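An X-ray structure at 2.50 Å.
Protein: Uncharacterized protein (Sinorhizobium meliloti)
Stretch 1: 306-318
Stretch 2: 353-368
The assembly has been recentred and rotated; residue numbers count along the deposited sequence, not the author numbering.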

# COMPACT_ATOMS: atom_id res chain seq x y z
N GLU A 306 -8.95 -14.78 -6.60
CA GLU A 306 -8.24 -15.11 -7.85
C GLU A 306 -8.59 -14.23 -9.06
O GLU A 306 -7.72 -13.93 -9.85
CB GLU A 306 -8.36 -16.60 -8.23
CG GLU A 306 -7.21 -17.48 -7.71
CD GLU A 306 -7.52 -18.97 -7.74
OE1 GLU A 306 -8.57 -19.37 -8.31
OE2 GLU A 306 -6.72 -19.77 -7.20
N PRO A 307 -9.86 -13.81 -9.21
CA PRO A 307 -10.18 -12.89 -10.32
C PRO A 307 -9.56 -11.46 -10.20
O PRO A 307 -9.36 -10.77 -11.20
CB PRO A 307 -11.71 -12.83 -10.28
CG PRO A 307 -12.12 -14.14 -9.67
CD PRO A 307 -11.10 -14.32 -8.58
N THR A 308 -9.26 -11.04 -8.98
CA THR A 308 -8.63 -9.76 -8.77
C THR A 308 -7.15 -9.81 -9.15
O THR A 308 -6.58 -8.81 -9.57
CB THR A 308 -8.74 -9.31 -7.31
OG1 THR A 308 -7.91 -10.15 -6.50
CG2 THR A 308 -10.20 -9.37 -6.82
N VAL A 309 -6.54 -10.98 -8.98
CA VAL A 309 -5.11 -11.15 -9.18
C VAL A 309 -4.62 -10.63 -10.55
O VAL A 309 -3.62 -9.91 -10.61
CB VAL A 309 -4.66 -12.61 -8.89
CG1 VAL A 309 -3.23 -12.85 -9.34
CG2 VAL A 309 -4.84 -12.93 -7.40
N PRO A 310 -5.33 -10.98 -11.64
CA PRO A 310 -4.86 -10.42 -12.91
C PRO A 310 -4.94 -8.89 -12.92
O PRO A 310 -4.03 -8.25 -13.41
CB PRO A 310 -5.83 -11.03 -13.95
CG PRO A 310 -6.29 -12.28 -13.33
CD PRO A 310 -6.37 -12.01 -11.85
N LEU A 311 -6.02 -8.33 -12.37
CA LEU A 311 -6.20 -6.89 -12.25
C LEU A 311 -5.03 -6.29 -11.48
O LEU A 311 -4.43 -5.31 -11.91
CB LEU A 311 -7.52 -6.59 -11.55
CG LEU A 311 -7.67 -5.17 -10.96
CD1 LEU A 311 -7.80 -4.11 -12.05
CD2 LEU A 311 -8.87 -5.15 -10.01
N SER A 312 -4.71 -6.89 -10.35
CA SER A 312 -3.58 -6.43 -9.57
C SER A 312 -2.23 -6.45 -10.33
O SER A 312 -1.49 -5.48 -10.31
CB SER A 312 -3.46 -7.28 -8.31
OG SER A 312 -2.66 -6.57 -7.38
N ARG A 313 -1.91 -7.57 -10.98
CA ARG A 313 -0.67 -7.66 -11.73
C ARG A 313 -0.60 -6.59 -12.81
O ARG A 313 0.47 -6.08 -13.11
CB ARG A 313 -0.54 -9.05 -12.33
CG ARG A 313 -0.34 -10.09 -11.24
CD ARG A 313 -0.46 -11.51 -11.72
NE ARG A 313 -0.05 -12.38 -10.63
CZ ARG A 313 0.02 -13.71 -10.69
NH1 ARG A 313 -0.29 -14.35 -11.81
NH2 ARG A 313 0.40 -14.38 -9.62
N HIS A 314 -1.76 -6.24 -13.36
CA HIS A 314 -1.84 -5.18 -14.36
C HIS A 314 -1.58 -3.82 -13.75
O HIS A 314 -0.79 -3.04 -14.28
CB HIS A 314 -3.18 -5.23 -15.08
CG HIS A 314 -3.38 -4.10 -16.06
ND1 HIS A 314 -2.84 -4.11 -17.30
CD2 HIS A 314 -4.08 -2.89 -15.93
CE1 HIS A 314 -3.19 -2.97 -17.95
NE2 HIS A 314 -3.94 -2.23 -17.11
N ILE A 315 -2.23 -3.55 -12.62
CA ILE A 315 -2.06 -2.29 -11.91
C ILE A 315 -0.61 -2.07 -11.49
O ILE A 315 -0.10 -0.93 -11.56
CB ILE A 315 -3.01 -2.17 -10.70
CG1 ILE A 315 -4.46 -2.01 -11.20
CG2 ILE A 315 -2.61 -0.98 -9.83
CD1 ILE A 315 -5.51 -2.06 -10.10
N PHE A 316 0.06 -3.15 -11.08
CA PHE A 316 1.44 -3.06 -10.61
C PHE A 316 2.49 -3.40 -11.65
O PHE A 316 3.65 -3.64 -11.32
CB PHE A 316 1.65 -3.95 -9.39
CG PHE A 316 1.03 -3.41 -8.13
CD1 PHE A 316 -0.35 -3.42 -7.96
CD2 PHE A 316 1.83 -2.90 -7.12
CE1 PHE A 316 -0.92 -2.94 -6.79
CE2 PHE A 316 1.28 -2.41 -5.96
CZ PHE A 316 -0.10 -2.42 -5.79
N LYS A 317 2.11 -3.40 -12.92
CA LYS A 317 3.07 -3.79 -13.94
C LYS A 317 4.16 -2.76 -14.18
O LYS A 317 4.00 -1.57 -13.85
CB LYS A 317 2.38 -4.20 -15.24
CG LYS A 317 2.06 -3.11 -16.22
CD LYS A 317 1.25 -3.76 -17.32
CE LYS A 317 1.68 -3.28 -18.68
NZ LYS A 317 1.03 -4.15 -19.70
N ALA A 318 5.29 -3.24 -14.71
CA ALA A 318 6.44 -2.39 -14.99
C ALA A 318 6.07 -1.25 -15.95
O ALA A 318 5.38 -1.48 -16.95
CB ALA A 318 7.57 -3.24 -15.56
N VAL A 353 -4.63 3.19 -22.85
CA VAL A 353 -4.73 1.78 -23.15
C VAL A 353 -4.65 0.98 -21.85
O VAL A 353 -5.36 0.00 -21.67
CB VAL A 353 -3.59 1.34 -24.14
CG1 VAL A 353 -3.40 -0.18 -24.14
CG2 VAL A 353 -3.90 1.81 -25.55
N HIS A 354 -3.77 1.42 -20.96
CA HIS A 354 -3.61 0.78 -19.67
C HIS A 354 -4.82 0.99 -18.79
O HIS A 354 -5.23 0.07 -18.08
CB HIS A 354 -2.35 1.28 -19.01
CG HIS A 354 -2.16 0.78 -17.61
ND1 HIS A 354 -2.87 1.25 -16.57
CD2 HIS A 354 -1.30 -0.19 -17.10
CE1 HIS A 354 -2.48 0.63 -15.44
NE2 HIS A 354 -1.51 -0.25 -15.77
N LEU A 355 -5.40 2.19 -18.85
CA LEU A 355 -6.58 2.51 -18.05
C LEU A 355 -7.82 1.74 -18.52
O LEU A 355 -8.60 1.24 -17.72
CB LEU A 355 -6.83 4.03 -18.02
CG LEU A 355 -5.69 4.88 -17.45
CD1 LEU A 355 -5.92 6.37 -17.61
CD2 LEU A 355 -5.44 4.57 -15.98
N ALA A 356 -7.97 1.62 -19.84
CA ALA A 356 -9.02 0.78 -20.43
C ALA A 356 -8.85 -0.69 -20.06
O ALA A 356 -9.82 -1.35 -19.72
CB ALA A 356 -9.06 0.94 -21.95
N GLU A 357 -7.62 -1.20 -20.12
CA GLU A 357 -7.40 -2.60 -19.71
C GLU A 357 -7.73 -2.80 -18.24
O GLU A 357 -8.43 -3.76 -17.87
CB GLU A 357 -5.99 -3.10 -20.07
CG GLU A 357 -5.68 -4.53 -19.61
CD GLU A 357 -6.43 -5.63 -20.38
OE1 GLU A 357 -7.33 -5.31 -21.20
OE2 GLU A 357 -6.12 -6.84 -20.16
N LEU A 358 -7.25 -1.88 -17.41
CA LEU A 358 -7.64 -1.78 -16.00
C LEU A 358 -9.17 -1.87 -15.81
O LEU A 358 -9.64 -2.64 -14.98
CB LEU A 358 -7.09 -0.48 -15.39
CG LEU A 358 -7.07 -0.35 -13.86
CD1 LEU A 358 -6.00 0.63 -13.41
CD2 LEU A 358 -8.42 0.09 -13.33
N PHE A 359 -9.93 -1.11 -16.58
CA PHE A 359 -11.39 -1.19 -16.55
C PHE A 359 -11.93 -2.61 -16.86
O PHE A 359 -12.79 -3.10 -16.12
CB PHE A 359 -11.97 -0.10 -17.47
CG PHE A 359 -13.47 -0.13 -17.64
CD1 PHE A 359 -14.07 -0.96 -18.60
CD2 PHE A 359 -14.29 0.71 -16.89
CE1 PHE A 359 -15.45 -0.97 -18.77
CE2 PHE A 359 -15.67 0.71 -17.05
CZ PHE A 359 -16.26 -0.13 -18.00
N ARG A 360 -11.43 -3.28 -17.90
CA ARG A 360 -11.89 -4.66 -18.23
C ARG A 360 -11.57 -5.65 -17.13
O ARG A 360 -12.41 -6.46 -16.74
CB ARG A 360 -11.25 -5.20 -19.49
CG ARG A 360 -11.38 -4.37 -20.75
CD ARG A 360 -10.68 -5.10 -21.88
NE ARG A 360 -10.69 -4.31 -23.09
CZ ARG A 360 -9.77 -3.40 -23.41
NH1 ARG A 360 -8.73 -3.17 -22.61
NH2 ARG A 360 -9.89 -2.73 -24.54
N LEU A 361 -10.33 -5.62 -16.65
CA LEU A 361 -9.93 -6.53 -15.58
C LEU A 361 -10.69 -6.21 -14.28
O LEU A 361 -11.07 -7.13 -13.54
CB LEU A 361 -8.42 -6.52 -15.38
CG LEU A 361 -7.55 -6.97 -16.58
CD1 LEU A 361 -6.11 -6.59 -16.36
CD2 LEU A 361 -7.67 -8.47 -16.86
N ALA A 362 -10.94 -4.93 -14.01
CA ALA A 362 -11.79 -4.54 -12.86
C ALA A 362 -13.22 -5.08 -13.00
O ALA A 362 -13.79 -5.58 -12.03
CB ALA A 362 -11.81 -3.04 -12.66
N ASP A 363 -13.78 -4.98 -14.20
CA ASP A 363 -15.11 -5.54 -14.49
C ASP A 363 -15.17 -7.04 -14.19
O ASP A 363 -16.07 -7.50 -13.50
CB ASP A 363 -15.52 -5.29 -15.95
CG ASP A 363 -16.64 -6.21 -16.41
OD1 ASP A 363 -17.65 -6.38 -15.69
OD2 ASP A 363 -16.53 -6.77 -17.52
N LYS A 364 -14.20 -7.78 -14.72
CA LYS A 364 -14.21 -9.23 -14.60
C LYS A 364 -13.79 -9.74 -13.22
O LYS A 364 -13.83 -10.93 -12.96
CB LYS A 364 -13.36 -9.85 -15.71
CG LYS A 364 -14.02 -9.73 -17.08
CD LYS A 364 -13.16 -10.31 -18.20
CE LYS A 364 -11.94 -9.45 -18.50
NZ LYS A 364 -10.98 -10.18 -19.37
N ALA A 365 -13.37 -8.83 -12.35
CA ALA A 365 -12.93 -9.19 -11.02
C ALA A 365 -14.00 -8.81 -10.00
O ALA A 365 -13.80 -9.00 -8.80
CB ALA A 365 -11.62 -8.51 -10.69
N GLY A 366 -15.12 -8.27 -10.48
CA GLY A 366 -16.22 -7.82 -9.64
C GLY A 366 -15.84 -6.64 -8.77
O GLY A 366 -16.47 -6.40 -7.74
N ALA A 367 -14.80 -5.92 -9.20
CA ALA A 367 -14.24 -4.76 -8.48
C ALA A 367 -14.83 -3.41 -8.87
O ALA A 367 -14.41 -2.37 -8.34
CB ALA A 367 -12.71 -4.73 -8.60
N LEU A 368 -15.78 -3.40 -9.80
CA LEU A 368 -16.56 -2.18 -10.07
C LEU A 368 -17.84 -2.19 -9.24
O LEU A 368 -18.83 -2.85 -9.60
CB LEU A 368 -16.91 -2.08 -11.56
CG LEU A 368 -15.75 -2.07 -12.57
CD1 LEU A 368 -16.32 -2.07 -13.97
CD2 LEU A 368 -14.83 -0.87 -12.34

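Leu311 forms the apolar centre of this contact between two helices that run nearly antiparallel, their N-to-C directions at 159° and their axes 8.4 Å apart at closest approach. Its CB lies 3.9 Å from Leu361 CB, and the two CA atoms are only 5.0 Å apart, so the backbones come close where these side chains meet. The branched end of Leu311 suits a broad pocket: CD1 reaches Leu358 CG and Ala362 CB, each at 4.2 Å, while CD2 approaches Ala367 CB at 4.1 Å. Ala367 points its CB toward the first stretch, and its small methyl leaves room for CD2.

Toward the start of the first helix the chains draw closer still, with Pro307 CA 4.7 Å from Ala365 CA. A methyl group fits such a narrow gap; Ala365 CB packs 3.2 Å from Pro307 O and 3.8 Å from Thr308 CA. Just beyond Ala365, Gly366 takes a positive phi, which favours glycine, and ends the second helix in a Schellman motif; after it Ala367 turns its methyl toward Leu311.

In the other direction, Ile315 CG1 packs against Leu358 CD1 at 3.8 Å, and the contact then turns polar at a pair of histidines. His314 fits as a knob among His354, Glu357, Leu358 and Leu361. Its flat ring makes an offset stack with that of His354, centroids 4.0 Å apart and planes at 20°, while Glu357 CG covers the opposite face, 3.7 Å from the His314 ring centroid. Histidine also brings ring nitrogens that can reach across to backbone carbonyls: His314 NE2 donates to His354 O at 2.8 Å, and His354 NE2 donates to His314 O at 3.2 Å. This reciprocal pair ties each ring to the other residue's backbone. Glu357 meets the ring through its aliphatic portion, leaving its carboxylate OE1 to form a salt bridge with Arg360 NH1 at 2.9 Å.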